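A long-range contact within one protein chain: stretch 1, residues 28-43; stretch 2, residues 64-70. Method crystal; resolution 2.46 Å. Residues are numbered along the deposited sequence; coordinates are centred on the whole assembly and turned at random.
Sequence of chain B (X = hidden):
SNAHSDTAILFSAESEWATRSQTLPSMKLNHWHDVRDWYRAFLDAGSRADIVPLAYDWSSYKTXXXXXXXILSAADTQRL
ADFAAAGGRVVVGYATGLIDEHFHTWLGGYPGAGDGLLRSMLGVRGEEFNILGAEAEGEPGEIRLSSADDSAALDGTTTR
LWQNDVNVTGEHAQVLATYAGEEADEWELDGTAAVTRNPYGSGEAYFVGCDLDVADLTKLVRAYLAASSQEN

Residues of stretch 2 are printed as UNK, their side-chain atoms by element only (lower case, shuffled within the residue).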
ATOM      1  N   LYS B  28     -27.744  -1.424 -11.862  1.00 45.09           N
ATOM      2  CA  LYS B  28     -27.388  -0.043 -11.559  1.00 52.24           C
ATOM      3  C   LYS B  28     -25.893   0.207 -11.714  1.00 61.64           C
ATOM      4  O   LYS B  28     -25.484   1.359 -11.897  1.00 67.92           O
ATOM      5  CB  LYS B  28     -27.847   0.310 -10.143  1.00 59.31           C
ATOM      6  CG  LYS B  28     -27.730   1.786  -9.778  1.00 61.78           C
ATOM      7  CD  LYS B  28     -28.538   2.661 -10.720  1.00 58.69           C
ATOM      8  CE  LYS B  28     -28.603   4.098 -10.217  1.00 58.94           C
ATOM      9  NZ  LYS B  28     -27.252   4.708 -10.066  1.00 56.69           N
ATOM     10  N   LEU B  29     -25.073  -0.841 -11.649  1.00 53.36           N
ATOM     11  CA  LEU B  29     -23.639  -0.710 -11.883  1.00 43.03           C
ATOM     12  C   LEU B  29     -23.401  -0.338 -13.341  1.00 47.18           C
ATOM     13  O   LEU B  29     -23.566  -1.172 -14.238  1.00 48.66           O
ATOM     14  CB  LEU B  29     -22.926  -2.008 -11.524  1.00 39.78           C
ATOM     15  CG  LEU B  29     -22.951  -2.398 -10.047  1.00 47.61           C
ATOM     16  CD1 LEU B  29     -22.340  -3.777  -9.840  1.00 47.64           C
ATOM     17  CD2 LEU B  29     -22.225  -1.353  -9.212  1.00 30.53           C
ATOM     18  N   ASN B  30     -23.021   0.914 -13.580  1.00 47.00           N
ATOM     19  CA  ASN B  30     -22.781   1.417 -14.930  1.00 41.89           C
ATOM     20  C   ASN B  30     -21.578   2.346 -14.867  1.00 43.47           C
ATOM     21  O   ASN B  30     -21.648   3.411 -14.244  1.00 45.31           O
ATOM     22  CB  ASN B  30     -24.013   2.139 -15.477  1.00 41.82           C
ATOM     23  CG  ASN B  30     -23.913   2.426 -16.965  1.00 49.97           C
ATOM     24  OD1 ASN B  30     -22.895   2.916 -17.452  1.00 46.26           O
ATOM     25  ND2 ASN B  30     -24.978   2.117 -17.697  1.00 57.02           N
ATOM     26  N   HIS B  31     -20.480   1.949 -15.513  1.00 37.96           N
ATOM     27  CA  HIS B  31     -19.242   2.714 -15.398  1.00 40.36           C
ATOM     28  C   HIS B  31     -19.382   4.097 -16.023  1.00 35.98           C
ATOM     29  O   HIS B  31     -19.113   5.114 -15.372  1.00 31.61           O
ATOM     30  CB  HIS B  31     -18.083   1.951 -16.040  1.00 37.70           C
ATOM     31  CG  HIS B  31     -16.810   2.736 -16.098  1.00 39.83           C
ATOM     32  ND1 HIS B  31     -16.368   3.514 -15.050  1.00 38.22           N
ATOM     33  CD2 HIS B  31     -15.888   2.869 -17.080  1.00 38.46           C
ATOM     34  CE1 HIS B  31     -15.228   4.091 -15.383  1.00 39.69           C
ATOM     35  NE2 HIS B  31     -14.915   3.717 -16.610  1.00 39.71           N
ATOM     36  N   TRP B  32     -19.803   4.157 -17.290  1.00 33.69           N
ATOM     37  CA  TRP B  32     -19.863   5.445 -17.973  1.00 38.44           C
ATOM     38  C   TRP B  32     -20.915   6.363 -17.363  1.00 33.29           C
ATOM     39  O   TRP B  32     -20.716   7.582 -17.317  1.00 43.29           O
ATOM     40  CB  TRP B  32     -20.136   5.254 -19.465  1.00 39.32           C
ATOM     41  CG  TRP B  32     -20.232   6.558 -20.191  1.00 39.52           C
ATOM     42  CD1 TRP B  32     -21.351   7.113 -20.739  1.00 37.88           C
ATOM     43  CD2 TRP B  32     -19.168   7.490 -20.418  1.00 39.05           C
ATOM     44  NE1 TRP B  32     -21.045   8.326 -21.308  1.00 41.44           N
ATOM     45  CE2 TRP B  32     -19.711   8.581 -21.124  1.00 38.58           C
ATOM     46  CE3 TRP B  32     -17.806   7.503 -20.099  1.00 47.73           C
ATOM     47  CZ2 TRP B  32     -18.943   9.673 -21.516  1.00 40.53           C
ATOM     48  CZ3 TRP B  32     -17.044   8.588 -20.490  1.00 48.37           C
ATOM     49  CH2 TRP B  32     -17.615   9.659 -21.190  1.00 44.05           C
ATOM     50  N   HIS B  33     -22.035   5.805 -16.899  1.00 27.19           N
ATOM     51  CA  HIS B  33     -23.023   6.631 -16.216  1.00 38.14           C
ATOM     52  C   HIS B  33     -22.475   7.175 -14.905  1.00 43.27           C
ATOM     53  O   HIS B  33     -22.805   8.300 -14.513  1.00 40.00           O
ATOM     54  CB  HIS B  33     -24.306   5.835 -15.972  1.00 34.85           C
ATOM     55  CG  HIS B  33     -25.125   5.618 -17.206  1.00 45.11           C
ATOM     56  ND1 HIS B  33     -26.409   5.119 -17.169  1.00 47.14           N
ATOM     57  CD2 HIS B  33     -24.843   5.836 -18.513  1.00 47.11           C
ATOM     58  CE1 HIS B  33     -26.883   5.038 -18.400  1.00 44.39           C
ATOM     59  NE2 HIS B  33     -25.953   5.467 -19.234  1.00 46.67           N
ATOM     60  N   ASP B  34     -21.632   6.399 -14.220  1.00 44.61           N
ATOM     61  CA  ASP B  34     -20.988   6.901 -13.012  1.00 39.66           C
ATOM     62  C   ASP B  34     -19.987   8.000 -13.350  1.00 41.38           C
ATOM     63  O   ASP B  34     -19.841   8.970 -12.595  1.00 40.76           O
ATOM     64  CB  ASP B  34     -20.308   5.752 -12.266  1.00 41.67           C
ATOM     65  CG  ASP B  34     -20.281   5.962 -10.763  1.00 52.88           C
ATOM     66  OD1 ASP B  34     -20.788   7.003 -10.291  1.00 61.96           O
ATOM     67  OD2 ASP B  34     -19.755   5.081 -10.050  1.00 54.48           O
ATOM     68  N   VAL B  35     -19.302   7.872 -14.489  1.00 35.81           N
ATOM     69  CA  VAL B  35     -18.372   8.910 -14.926  1.00 38.48           C
ATOM     70  C   VAL B  35     -19.116  10.207 -15.221  1.00 39.69           C
ATOM     71  O   VAL B  35     -18.676  11.295 -14.830  1.00 34.31           O
ATOM     72  CB  VAL B  35     -17.572   8.428 -16.151  1.00 36.11           C
ATOM     73  CG1 VAL B  35     -16.764   9.571 -16.744  1.00 32.34           C
ATOM     74  CG2 VAL B  35     -16.664   7.270 -15.769  1.00 32.72           C
ATOM     75  N   ARG B  36     -20.256  10.116 -15.914  1.00 36.49           N
ATOM     76  CA  ARG B  36     -21.018  11.318 -16.243  1.00 40.48           C
ATOM     77  C   ARG B  36     -21.546  12.002 -14.988  1.00 44.07           C
ATOM     78  O   ARG B  36     -21.523  13.234 -14.889  1.00 43.08           O
ATOM     79  CB  ARG B  36     -22.174  10.976 -17.185  1.00 40.23           C
ATOM     80  CG  ARG B  36     -21.751  10.412 -18.528  1.00 44.32           C
ATOM     81  CD  ARG B  36     -22.933  10.320 -19.482  1.00 43.97           C
ATOM     82  NE  ARG B  36     -24.095   9.684 -18.863  1.00 43.01           N
ATOM     83  CZ  ARG B  36     -25.160   9.261 -19.537  1.00 38.21           C
ATOM     84  NH1 ARG B  36     -25.210   9.397 -20.855  1.00 37.45           N
ATOM     85  NH2 ARG B  36     -26.172   8.697 -18.896  1.00 42.72           N
ATOM     86  N   ASP B  37     -22.031  11.218 -14.021  1.00 37.74           N
ATOM     87  CA  ASP B  37     -22.543  11.801 -12.785  1.00 45.23           C
ATOM     88  C   ASP B  37     -21.447  12.543 -12.029  1.00 43.95           C
ATOM     89  O   ASP B  37     -21.672  13.646 -11.519  1.00 42.31           O
ATOM     90  CB  ASP B  37     -23.164  10.714 -11.908  1.00 55.13           C
ATOM     91  CG  ASP B  37     -24.494  10.221 -12.445  1.00 53.64           C
ATOM     92  OD1 ASP B  37     -24.956  10.754 -13.476  1.00 53.47           O
ATOM     93  OD2 ASP B  37     -25.079   9.301 -11.834  1.00 54.60           O
ATOM     94  N   TRP B  38     -20.251  11.955 -11.948  1.00 41.71           N
ATOM     95  CA  TRP B  38     -19.138  12.647 -11.307  1.00 35.98           C
ATOM     96  C   TRP B  38     -18.708  13.872 -12.103  1.00 41.71           C
ATOM     97  O   TRP B  38     -18.284  14.873 -11.514  1.00 37.12           O
ATOM     98  CB  TRP B  38     -17.960  11.693 -11.116  1.00 33.26           C
ATOM     99  CG  TRP B  38     -18.083  10.816  -9.905  1.00 39.84           C
ATOM    100  CD1 TRP B  38     -18.666   9.584  -9.840  1.00 35.37           C
ATOM    101  CD2 TRP B  38     -17.606  11.105  -8.585  1.00 36.95           C
ATOM    102  NE1 TRP B  38     -18.582   9.088  -8.561  1.00 37.68           N
ATOM    103  CE2 TRP B  38     -17.936  10.003  -7.771  1.00 38.71           C
ATOM    104  CE3 TRP B  38     -16.934  12.190  -8.013  1.00 41.18           C
ATOM    105  CZ2 TRP B  38     -17.617   9.954  -6.415  1.00 42.33           C
ATOM    106  CZ3 TRP B  38     -16.618  12.139  -6.666  1.00 43.98           C
ATOM    107  CH2 TRP B  38     -16.958  11.029  -5.883  1.00 41.59           C
ATOM    108  N   TYR B  39     -18.806  13.816 -13.434  1.00 41.76           N
ATOM    109  CA  TYR B  39     -18.446  14.974 -14.246  1.00 39.74           C
ATOM    110  C   TYR B  39     -19.379  16.145 -13.968  1.00 39.70           C
ATOM    111  O   TYR B  39     -18.931  17.277 -13.753  1.00 40.16           O
ATOM    112  CB  TYR B  39     -18.466  14.611 -15.732  1.00 36.57           C
ATOM    113  CG  TYR B  39     -18.170  15.787 -16.636  1.00 35.50           C
ATOM    114  CD1 TYR B  39     -19.194  16.594 -17.117  1.00 33.37           C
ATOM    115  CD2 TYR B  39     -16.866  16.099 -17.000  1.00 36.10           C
ATOM    116  CE1 TYR B  39     -18.931  17.675 -17.934  1.00 36.02           C
ATOM    117  CE2 TYR B  39     -16.592  17.180 -17.819  1.00 35.00           C
ATOM    118  CZ  TYR B  39     -17.629  17.963 -18.284  1.00 40.92           C
ATOM    119  OH  TYR B  39     -17.365  19.039 -19.100  1.00 44.31           O
ATOM    120  N   ARG B  40     -20.689  15.891 -13.976  1.00 37.68           N
ATOM    121  CA  ARG B  40     -21.646  16.958 -13.709  1.00 43.17           C
ATOM    122  C   ARG B  40     -21.542  17.450 -12.271  1.00 43.84           C
ATOM    123  O   ARG B  40     -21.764  18.638 -12.005  1.00 40.44           O
ATOM    124  CB  ARG B  40     -23.066  16.482 -14.017  1.00 42.89           C
ATOM    125  CG  ARG B  40     -24.111  17.580 -13.946  1.00 57.93           C
ATOM    126  CD  ARG B  40     -25.266  17.306 -14.896  1.00 76.66           C
ATOM    127  NE  ARG B  40     -24.815  17.177 -16.279  1.00 93.26           N
ATOM    128  CZ  ARG B  40     -24.555  18.205 -17.081  1.00101.18           C
ATOM    129  NH1 ARG B  40     -24.696  19.448 -16.638  1.00110.25           N
ATOM    130  NH2 ARG B  40     -24.150  17.991 -18.325  1.00 92.89           N
ATOM    131  N   ALA B  41     -21.200  16.562 -11.335  1.00 48.57           N
ATOM    132  CA  ALA B  41     -21.029  16.983  -9.948  1.00 43.43           C
ATOM    133  C   ALA B  41     -19.863  17.954  -9.811  1.00 46.56           C
ATOM    134  O   ALA B  41     -19.977  18.995  -9.150  1.00 56.68           O
ATOM    135  CB  ALA B  41     -20.826  15.765  -9.047  1.00 43.79           C
ATOM    136  N   PHE B  42     -18.727  17.631 -10.433  1.00 48.53           N
ATOM    137  CA  PHE B  42     -17.588  18.544 -10.401  1.00 49.66           C
ATOM    138  C   PHE B  42     -17.892  19.829 -11.158  1.00 50.30           C
ATOM    139  O   PHE B  42     -17.435  20.909 -10.765  1.00 51.42           O
ATOM    140  CB  PHE B  42     -16.347  17.863 -10.977  1.00 36.91           C
ATOM    141  CG  PHE B  42     -15.520  17.141  -9.948  1.00 46.38           C
ATOM    142  CD1 PHE B  42     -14.619  17.836  -9.156  1.00 40.24           C
ATOM    143  CD2 PHE B  42     -15.636  15.771  -9.777  1.00 36.72           C
ATOM    144  CE1 PHE B  42     -13.856  17.179  -8.209  1.00 36.99           C
ATOM    145  CE2 PHE B  42     -14.876  15.109  -8.833  1.00 36.68           C
ATOM    146  CZ  PHE B  42     -13.987  15.813  -8.047  1.00 40.97           C
ATOM    147  N   LEU B  43     -18.666  19.734 -12.239  1.00 48.85           N
ATOM    148  CA  LEU B  43     -19.046  20.927 -12.986  1.00 45.60           C
ATOM    149  C   LEU B  43     -19.974  21.813 -12.162  1.00 49.86           C
ATOM    150  O   LEU B  43     -19.788  23.033 -12.098  1.00 62.20           O
ATOM    151  CB  LEU B  43     -19.706  20.527 -14.306  1.00 47.73           C
ATOM    152  CG  LEU B  43     -20.033  21.654 -15.282  1.00 45.29           C
ATOM    153  CD1 LEU B  43     -18.757  22.325 -15.764  1.00 46.53           C
ATOM    154  CD2 LEU B  43     -20.840  21.123 -16.454  1.00 44.27           C
ATOM    155  N   UNK B  64      -7.518  12.308  -8.697  1.00 31.38           N
ATOM    156  CA  UNK B  64      -7.952  11.305  -9.659  1.00 33.72           C
ATOM    157  C   UNK B  64      -9.143  10.564  -9.065  1.00 35.14           C
ATOM    158  O   UNK B  64      -9.108  10.163  -7.895  1.00 35.64           O
ATOM    159  c   UNK B  64      -6.804  10.338 -10.013  1.00 33.05           C
ATOM    160  c   UNK B  64      -7.315   8.936 -10.221  1.00 52.46           C
ATOM    161  c   UNK B  64      -6.072  10.829 -11.252  1.00 31.01           C
ATOM    162  N   UNK B  65     -10.201  10.404  -9.860  1.00 30.84           N
ATOM    163  CA  UNK B  65     -11.450   9.792  -9.415  1.00 35.17           C
ATOM    164  C   UNK B  65     -11.702   8.545 -10.249  1.00 34.79           C
ATOM    165  O   UNK B  65     -11.604   8.587 -11.481  1.00 40.60           O
ATOM    166  c   UNK B  65     -13.924  10.103  -9.081  1.00 28.53           C
ATOM    167  c   UNK B  65     -12.633  10.771  -9.525  1.00 34.45           C
ATOM    168  c   UNK B  65     -12.367  12.028  -8.707  1.00 35.37           C
ATOM    169  N   UNK B  66     -12.032   7.438  -9.579  1.00 31.80           N
ATOM    170  CA  UNK B  66     -12.320   6.163 -10.235  1.00 33.14           C
ATOM    171  C   UNK B  66     -13.737   5.731  -9.882  1.00 33.21           C
ATOM    172  O   UNK B  66     -13.956   5.050  -8.867  1.00 37.68           O
ATOM    173  c   UNK B  66     -11.307   5.091  -9.834  1.00 32.86           C
ATOM    174  c   UNK B  66      -9.241   3.980 -10.733  1.00 33.94           C
ATOM    175  c   UNK B  66      -9.864   5.298 -10.299  1.00 39.14           C
ATOM    176  c   UNK B  66      -9.035   5.962  -9.210  1.00 33.77           C
ATOM    177  N   UNK B  67     -14.731   6.096 -10.691  1.00 27.90           N
ATOM    178  CA  UNK B  67     -16.108   5.680 -10.406  1.00 33.04           C
ATOM    179  C   UNK B  67     -16.495   4.405 -11.140  1.00 34.40           C
ATOM    180  O   UNK B  67     -16.573   4.392 -12.372  1.00 43.78           O
ATOM    181  c   UNK B  67     -16.054   7.567 -11.934  1.00 38.68           C
ATOM    182  c   UNK B  67     -14.667   6.961 -11.880  1.00 31.07           C
ATOM    183  c   UNK B  67     -16.933   6.877 -10.888  1.00 34.25           C
ATOM    184  N   UNK B  68     -16.745   3.335 -10.384  1.00 37.63           N
ATOM    185  CA  UNK B  68     -17.105   2.030 -10.942  1.00 40.10           C
ATOM    186  C   UNK B  68     -16.083   1.587 -11.989  1.00 37.23           C
ATOM    187  O   UNK B  68     -16.419   1.175 -13.102  1.00 39.42           O
ATOM    188  o   UNK B  68     -19.390   2.762 -10.620  1.00 44.56           O
ATOM    189  c   UNK B  68     -19.069   0.632 -11.690  1.00 35.59           C
ATOM    190  c   UNK B  68     -18.527   2.051 -11.517  1.00 45.40           C
ATOM    191  N   UNK B  69     -14.809   1.698 -11.626  1.00 35.97           N
ATOM    192  CA  UNK B  69     -13.722   1.152 -12.454  1.00 31.14           C
ATOM    193  C   UNK B  69     -13.566  -0.300 -12.017  1.00 35.91           C
ATOM    194  O   UNK B  69     -12.697  -0.665 -11.221  1.00 45.91           O
ATOM    195  c   UNK B  69     -12.430   1.964 -12.326  1.00 38.68           C
ATOM    196  c   UNK B  69     -11.335   1.375 -13.205  1.00 30.14           C
ATOM    197  c   UNK B  69     -12.687   3.414 -12.701  1.00 39.20           C
ATOM    198  N   UNK B  70     -14.451  -1.150 -12.543  1.00 32.54           N
ATOM    199  CA  UNK B  70     -14.523  -2.535 -12.084  1.00 38.00           C
ATOM    200  C   UNK B  70     -13.236  -3.292 -12.385  1.00 37.55           C
ATOM    201  O   UNK B  70     -12.775  -4.095 -11.565  1.00 37.74           O
ATOM    202  c   UNK B  70     -17.102  -2.782 -12.276  1.00 54.91           C
ATOM    203  c   UNK B  70     -17.666  -3.756 -11.255  1.00 54.38           C
ATOM    204  c   UNK B  70     -15.717  -3.238 -12.731  1.00 44.68           C
ATOM    205  c   UNK B  70     -18.031  -2.655 -13.468  1.00 65.75           C
TER
HETATM  206  O   HOH W   1     -22.463   2.633 -10.698  1.00 38.77           O

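Position 64 carries three side-chain carbons: one on CA, bearing the other two. It lies in the strand and is out of reach of stretch 1. The branch at CB makes it valine, V64.

Position 65 has the same makeup, three carbons forked at CB. Its CA-to-CB bond points toward the helix. One terminal carbon sits over a face of the W38 ring, 3.8 Å from W38 CE3. The other lies 4.0 Å from F42 CE2. This is again valine, V65. Its CG1 is 4.0 Å from the centroid of the six-membered ring of W38, 18° off the ring normal, a CH-pi contact. Its CG2 is the atom near F42.

Position 66 has four carbons, forked at the second. Its CA-to-CB bond points away from stretch 1, and it makes no contact there. The fork gives leucine, L66. Isoleucine would fork at the first. The change of side from V65 is the usual alternation of a strand.

Position 67 has three carbons that close a ring onto the backbone N. CB lies 3.4 Å from W38 CD1 and 3.4 Å from D34 OD2, and another ring carbon is 3.9 Å from V35 CG2. This is proline, P67. The ring carbon near V35 is CG. The carbonyl of P67 accepts a hydrogen bond from H31, with H31 ND1 to P67 O at 2.8 Å. That oxygen lies at the edge of the imidazole, near its plane.

Position 68 has one carbon bearing one oxygen and one carbon. The oxygen is 2.4 Å from D34 OD2. A branched CB with a hydroxyl is threonine, T68. Its OG1 donates to D34 OD2, a very short hydrogen bond. T68 OG1 also accepts from water 1 at 3.1 Å, and that water accepts a weak bond from N30 N at 3.4 Å. The methyl CG2 of T68 is 4.5 Å from L29 CD2. The backbone phi and psi are both positive, 53° and 48°. T68 O is 3.0 Å from H31 ND1, but the angle is too poor for a hydrogen bond.

Position 69 has three carbons forked at CB. Its CA-to-CB bond points away from stretch 1. Even so, one terminal carbon comes within 3.8 Å of H31 CE1. This is valine, V69, and that carbon is CG2.

Position 70 has four carbons, forked at the second. Its CA-to-CB bond points sideways and the end of the side chain comes nearer, but no atom pair falls within 4.5 Å. This is leucine, L70. L70 N gives a weak hydrogen bond to T68 O, 3.1 Å away.

The contact has a polar part and an apolar part. The first turn of the helix supplies H31 and D34, which hold the segment just after the strand through P67 O and T68 OG1. N30 caps this helix, N30 OD1 accepting from H33 N at 3.1 Å. Farther along, V35, W38 and F42 pack against P67 and V65. Together the stretches bury 496 Å².

Stretch 2, residues 64-70: VVLPTVL
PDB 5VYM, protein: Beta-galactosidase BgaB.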